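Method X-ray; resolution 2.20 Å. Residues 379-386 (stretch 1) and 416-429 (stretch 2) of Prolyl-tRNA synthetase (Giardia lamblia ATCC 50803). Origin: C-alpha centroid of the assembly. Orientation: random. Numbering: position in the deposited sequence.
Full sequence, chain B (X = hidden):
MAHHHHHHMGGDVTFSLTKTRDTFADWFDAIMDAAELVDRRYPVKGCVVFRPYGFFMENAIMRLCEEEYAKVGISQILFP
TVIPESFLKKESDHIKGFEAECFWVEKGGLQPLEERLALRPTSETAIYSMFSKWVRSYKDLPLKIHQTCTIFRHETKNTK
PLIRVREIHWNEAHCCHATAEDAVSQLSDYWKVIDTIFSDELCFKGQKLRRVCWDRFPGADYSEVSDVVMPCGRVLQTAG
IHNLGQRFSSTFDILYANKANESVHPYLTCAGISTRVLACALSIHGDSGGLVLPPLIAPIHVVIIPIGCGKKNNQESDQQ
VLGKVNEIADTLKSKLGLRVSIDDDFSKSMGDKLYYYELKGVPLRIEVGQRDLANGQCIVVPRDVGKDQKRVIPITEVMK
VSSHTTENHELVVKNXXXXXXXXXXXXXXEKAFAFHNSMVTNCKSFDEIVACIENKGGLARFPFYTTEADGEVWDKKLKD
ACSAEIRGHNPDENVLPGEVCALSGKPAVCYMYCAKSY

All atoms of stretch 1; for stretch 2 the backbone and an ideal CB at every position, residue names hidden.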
# COMPACT_ATOMS: atom_id res chain seq x y z
N ILE B 379 16.91 8.04 -31.96
CA ILE B 379 18.09 7.74 -31.16
C ILE B 379 17.65 7.27 -29.79
O ILE B 379 16.88 7.96 -29.11
CB ILE B 379 19.00 8.98 -31.04
CG1 ILE B 379 19.43 9.45 -32.44
CG2 ILE B 379 20.23 8.67 -30.20
CD1 ILE B 379 18.41 10.37 -33.11
N VAL B 380 18.12 6.09 -29.40
CA VAL B 380 17.79 5.48 -28.12
C VAL B 380 19.08 5.33 -27.30
O VAL B 380 20.03 4.70 -27.75
CB VAL B 380 17.11 4.11 -28.30
CG1 VAL B 380 16.74 3.50 -26.96
CG2 VAL B 380 15.87 4.24 -29.18
N VAL B 381 19.09 5.91 -26.10
CA VAL B 381 20.28 5.98 -25.27
C VAL B 381 19.98 5.41 -23.89
O VAL B 381 19.17 5.98 -23.16
CB VAL B 381 20.76 7.45 -25.12
CG1 VAL B 381 22.05 7.53 -24.29
CG2 VAL B 381 20.94 8.10 -26.50
N PRO B 382 20.59 4.26 -23.53
CA PRO B 382 20.42 3.74 -22.18
C PRO B 382 21.25 4.52 -21.16
O PRO B 382 22.29 5.08 -21.52
CB PRO B 382 20.92 2.28 -22.27
CG PRO B 382 21.24 2.04 -23.70
CD PRO B 382 21.42 3.37 -24.35
N ARG B 383 20.79 4.54 -19.92
CA ARG B 383 21.35 5.40 -18.88
C ARG B 383 22.76 4.99 -18.41
O ARG B 383 23.57 5.86 -18.09
CB ARG B 383 20.39 5.43 -17.67
CG ARG B 383 20.90 6.16 -16.45
CD ARG B 383 21.24 7.62 -16.72
NE ARG B 383 21.72 8.27 -15.51
CZ ARG B 383 22.98 8.22 -15.06
NH1 ARG B 383 23.93 7.56 -15.72
NH2 ARG B 383 23.28 8.84 -13.93
N ASP B 384 23.04 3.69 -18.35
CA ASP B 384 24.29 3.21 -17.77
C ASP B 384 25.52 3.41 -18.66
O ASP B 384 26.63 3.55 -18.15
CB ASP B 384 24.18 1.74 -17.37
CG ASP B 384 23.96 0.83 -18.56
OD1 ASP B 384 23.26 1.24 -19.52
OD2 ASP B 384 24.49 -0.31 -18.54
N VAL B 385 25.32 3.40 -19.98
CA VAL B 385 26.43 3.55 -20.94
C VAL B 385 26.46 4.93 -21.58
O VAL B 385 27.53 5.41 -21.97
CB VAL B 385 26.37 2.48 -22.07
CG1 VAL B 385 26.76 1.12 -21.53
CG2 VAL B 385 24.99 2.45 -22.73
N GLY B 386 25.29 5.55 -21.71
CA GLY B 386 25.18 6.94 -22.11
C GLY B 386 25.34 7.23 -23.60
O GLY B 386 25.22 6.33 -24.45
N UNK B 416 11.74 -4.00 -29.32
CA UNK B 416 13.12 -3.54 -29.22
C UNK B 416 13.37 -2.70 -27.96
O UNK B 416 14.39 -2.86 -27.32
CB UNK B 416 13.48 -2.73 -30.46
N UNK B 417 12.43 -1.83 -27.59
CA UNK B 417 12.59 -1.01 -26.39
C UNK B 417 12.59 -1.89 -25.14
O UNK B 417 13.41 -1.71 -24.24
CB UNK B 417 11.48 0.04 -26.30
N UNK B 418 11.68 -2.86 -25.09
CA UNK B 418 11.73 -3.90 -24.06
C UNK B 418 13.10 -4.60 -24.07
O UNK B 418 13.75 -4.68 -23.03
CB UNK B 418 10.61 -4.92 -24.28
N UNK B 419 13.54 -5.09 -25.23
CA UNK B 419 14.87 -5.72 -25.35
C UNK B 419 15.97 -4.84 -24.76
O UNK B 419 16.88 -5.34 -24.09
CB UNK B 419 15.18 -6.02 -26.82
N UNK B 420 15.89 -3.54 -25.03
CA UNK B 420 16.88 -2.58 -24.52
C UNK B 420 16.81 -2.45 -23.00
O UNK B 420 17.85 -2.33 -22.35
CB UNK B 420 16.67 -1.21 -25.17
N UNK B 421 15.60 -2.47 -22.45
CA UNK B 421 15.45 -2.45 -20.99
C UNK B 421 16.02 -3.71 -20.36
O UNK B 421 16.72 -3.63 -19.35
CB UNK B 421 13.98 -2.30 -20.60
N UNK B 422 15.72 -4.87 -20.95
CA UNK B 422 16.25 -6.15 -20.50
C UNK B 422 17.77 -6.23 -20.58
O UNK B 422 18.42 -6.78 -19.68
CB UNK B 422 15.64 -7.28 -21.33
N UNK B 423 18.34 -5.70 -21.66
CA UNK B 423 19.80 -5.68 -21.82
C UNK B 423 20.42 -4.74 -20.80
O UNK B 423 21.49 -5.01 -20.25
CB UNK B 423 20.19 -5.26 -23.24
N UNK B 424 19.72 -3.64 -20.53
CA UNK B 424 20.10 -2.66 -19.50
C UNK B 424 20.16 -3.30 -18.10
O UNK B 424 21.17 -3.16 -17.40
CB UNK B 424 19.11 -1.49 -19.50
N UNK B 425 19.10 -4.01 -17.73
CA UNK B 425 19.06 -4.79 -16.49
C UNK B 425 20.23 -5.75 -16.39
O UNK B 425 20.89 -5.82 -15.35
CB UNK B 425 17.75 -5.57 -16.39
N UNK B 426 20.48 -6.50 -17.46
CA UNK B 426 21.54 -7.51 -17.48
C UNK B 426 22.93 -6.89 -17.34
O UNK B 426 23.79 -7.49 -16.68
CB UNK B 426 21.47 -8.32 -18.78
N UNK B 427 23.16 -5.71 -17.91
CA UNK B 427 24.42 -4.98 -17.69
C UNK B 427 24.55 -4.49 -16.23
O UNK B 427 25.62 -4.60 -15.63
CB UNK B 427 24.51 -3.79 -18.65
N UNK B 428 23.47 -3.94 -15.67
CA UNK B 428 23.48 -3.51 -14.27
C UNK B 428 23.80 -4.69 -13.34
O UNK B 428 24.62 -4.58 -12.42
CB UNK B 428 22.13 -2.89 -13.89
N UNK B 429 23.15 -5.82 -13.61
CA UNK B 429 23.29 -7.05 -12.82
C UNK B 429 24.72 -7.57 -12.83
O UNK B 429 25.30 -7.85 -11.78
CB UNK B 429 22.35 -8.13 -13.35

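Stretch 2 is a regular helix running nearly parallel to strand 379-382, the two axes 22° apart and 9.9 Å at closest approach. The strand presents Val-380 and Pro-382 to the helix while Val-381 turns away; beyond it, Asp-384 and Val-385 also point toward the helix.

Position 416 has nothing of stretch 1 within 5.5 Å of its ideal CB, so any helix-compatible residue would do; it is Val-416. At 417 the CA-to-CB bond points sideways, yet the CA lies 8.5 Å from the CA of Val-380. Across that gap a long aliphatic chain could reach the valine methyls, whereas a short one would fall shy of them. Isoleucine, leucine or methionine would suit. The residue is Ile-417, with both chi angles in m, and its CD1 comes to 4.3 Å from CG2 of Val-380.

Positions 418 and 419 are out of reach and suit polar residues. They are Lys-418 and Asp-419; the lysine NZ makes a salt bridge one turn on with the OD2 of residue 422, through a weak hydrogen bond of 3.5 Å.

The CB at 420 points toward the strand, 5.0 Å from Val-380 CG1, with Pro-382 a little further along. The neighbours are carbon, so an aliphatic residue would fit, as would a long polar one whose methylenes cross the gap. The deposited Glu-420 places OE1 4.0 Å from Pro-382 CG, a packing contact; that oxygen finds a hydrogen bond elsewhere in the structure.

Position 421 points away, and the strand prescribes nothing; it is Leu-421. Positions 422 and 423 are also out of reach, and hold Asp-422, partner of Lys-418, and Ala-423.

At 424 the ideal CB is 5.0 Å from both Pro-382 CB and Asp-384 OD1, and CA-to-CB runs sideways. A broad side chain could lie along the proline and the CB of Arg-383, so an aromatic or a large aliphatic residue is plausible. Tyr-424, chi1 in t, sets CD1 4.4 Å from Pro-382 CB and CE1 4.0 Å from Arg-383 CB. Asp-384 OD1 meets the ring edge, 3.4 Å from CD1, where the C-H groups are slightly positive.

Position 425 points away and suits a polar residue, here Lys-425; 426 is out of reach and holds Ala-426.

The strongest demand is at 427, where the CB points toward stretch 1 and lies 3.5 Å from Asp-384 OD2. A carboxylate calls for a basic partner, lysine or arginine, though a neutral donor could also serve. Arg-427 answers with a two-pronged salt bridge: NE donates to Asp-384 OD2 at 2.9 Å and NH2 to Asp-384 OD1 at 3.1 Å, both nearly straight. NH2 also lies 3.4 Å from Pro-382 CB.

At 428 CA-to-CB is sideways, and a branched aliphatic chain could reach the Asp-384 methylene. Leu-428 does so, CD2 lying 4.0 Å from Asp-384 CB. Position 429 is out of reach, free for a polar residue: Lys-429.

Stretch 2, residues 416-429: VIKDELDAYKARLK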
# COMPACT_ATOMS: atom_id res chain seq x y z
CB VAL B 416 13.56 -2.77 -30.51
CG1 VAL B 416 12.91 -1.41 -30.59
CG2 VAL B 416 15.08 -2.66 -30.58
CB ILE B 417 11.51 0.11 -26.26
CG1 ILE B 417 11.50 1.01 -27.51
CG2 ILE B 417 11.77 0.96 -25.03
CD1 ILE B 417 12.87 1.48 -27.95
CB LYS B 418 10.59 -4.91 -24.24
CG LYS B 418 10.73 -6.16 -23.40
CD LYS B 418 9.42 -6.93 -23.25
CE LYS B 418 9.62 -8.21 -22.44
NZ LYS B 418 10.47 -9.22 -23.16
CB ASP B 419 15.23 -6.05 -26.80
CG ASP B 419 14.33 -7.11 -27.42
OD1 ASP B 419 13.96 -8.07 -26.74
OD2 ASP B 419 14.01 -6.97 -28.61
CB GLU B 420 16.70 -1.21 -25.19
CG GLU B 420 17.16 -1.16 -26.64
CD GLU B 420 18.66 -1.32 -26.79
OE1 GLU B 420 19.43 -0.67 -26.06
OE2 GLU B 420 19.08 -2.11 -27.66
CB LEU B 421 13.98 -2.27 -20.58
CG LEU B 421 13.40 -0.86 -20.72
CD1 LEU B 421 11.90 -0.90 -20.49
CD2 LEU B 421 14.10 0.11 -19.78
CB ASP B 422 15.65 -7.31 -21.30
CG ASP B 422 14.18 -7.53 -21.02
OD1 ASP B 422 13.69 -7.05 -19.97
OD2 ASP B 422 13.51 -8.17 -21.85
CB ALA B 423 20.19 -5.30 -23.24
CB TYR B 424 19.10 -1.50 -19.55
CG TYR B 424 19.11 -0.49 -18.44
CD1 TYR B 424 20.13 0.46 -18.32
CD2 TYR B 424 18.05 -0.41 -17.55
CE1 TYR B 424 20.10 1.42 -17.32
CE2 TYR B 424 18.01 0.54 -16.56
CZ TYR B 424 19.03 1.45 -16.43
OH TYR B 424 18.96 2.39 -15.42
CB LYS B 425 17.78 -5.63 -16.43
CG LYS B 425 16.58 -4.91 -15.84
CD LYS B 425 15.35 -5.80 -15.85
CE LYS B 425 15.45 -6.95 -14.83
NZ LYS B 425 14.15 -7.65 -14.71
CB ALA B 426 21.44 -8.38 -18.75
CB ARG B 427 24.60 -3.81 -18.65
CG ARG B 427 24.79 -4.22 -20.11
CD ARG B 427 25.13 -3.03 -21.00
NE ARG B 427 24.13 -1.95 -20.94
CZ ARG B 427 23.05 -1.84 -21.72
NH1 ARG B 427 22.77 -2.76 -22.65
NH2 ARG B 427 22.24 -0.81 -21.56
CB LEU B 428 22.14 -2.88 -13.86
CG LEU B 428 21.70 -1.56 -14.49
CD1 LEU B 428 20.38 -1.11 -13.84
CD2 LEU B 428 22.74 -0.45 -14.39
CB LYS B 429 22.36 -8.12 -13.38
CG LYS B 429 21.99 -9.25 -12.45
CD LYS B 429 20.93 -10.13 -13.11
CE LYS B 429 20.64 -11.38 -12.30
NZ LYS B 429 21.79 -12.33 -12.28
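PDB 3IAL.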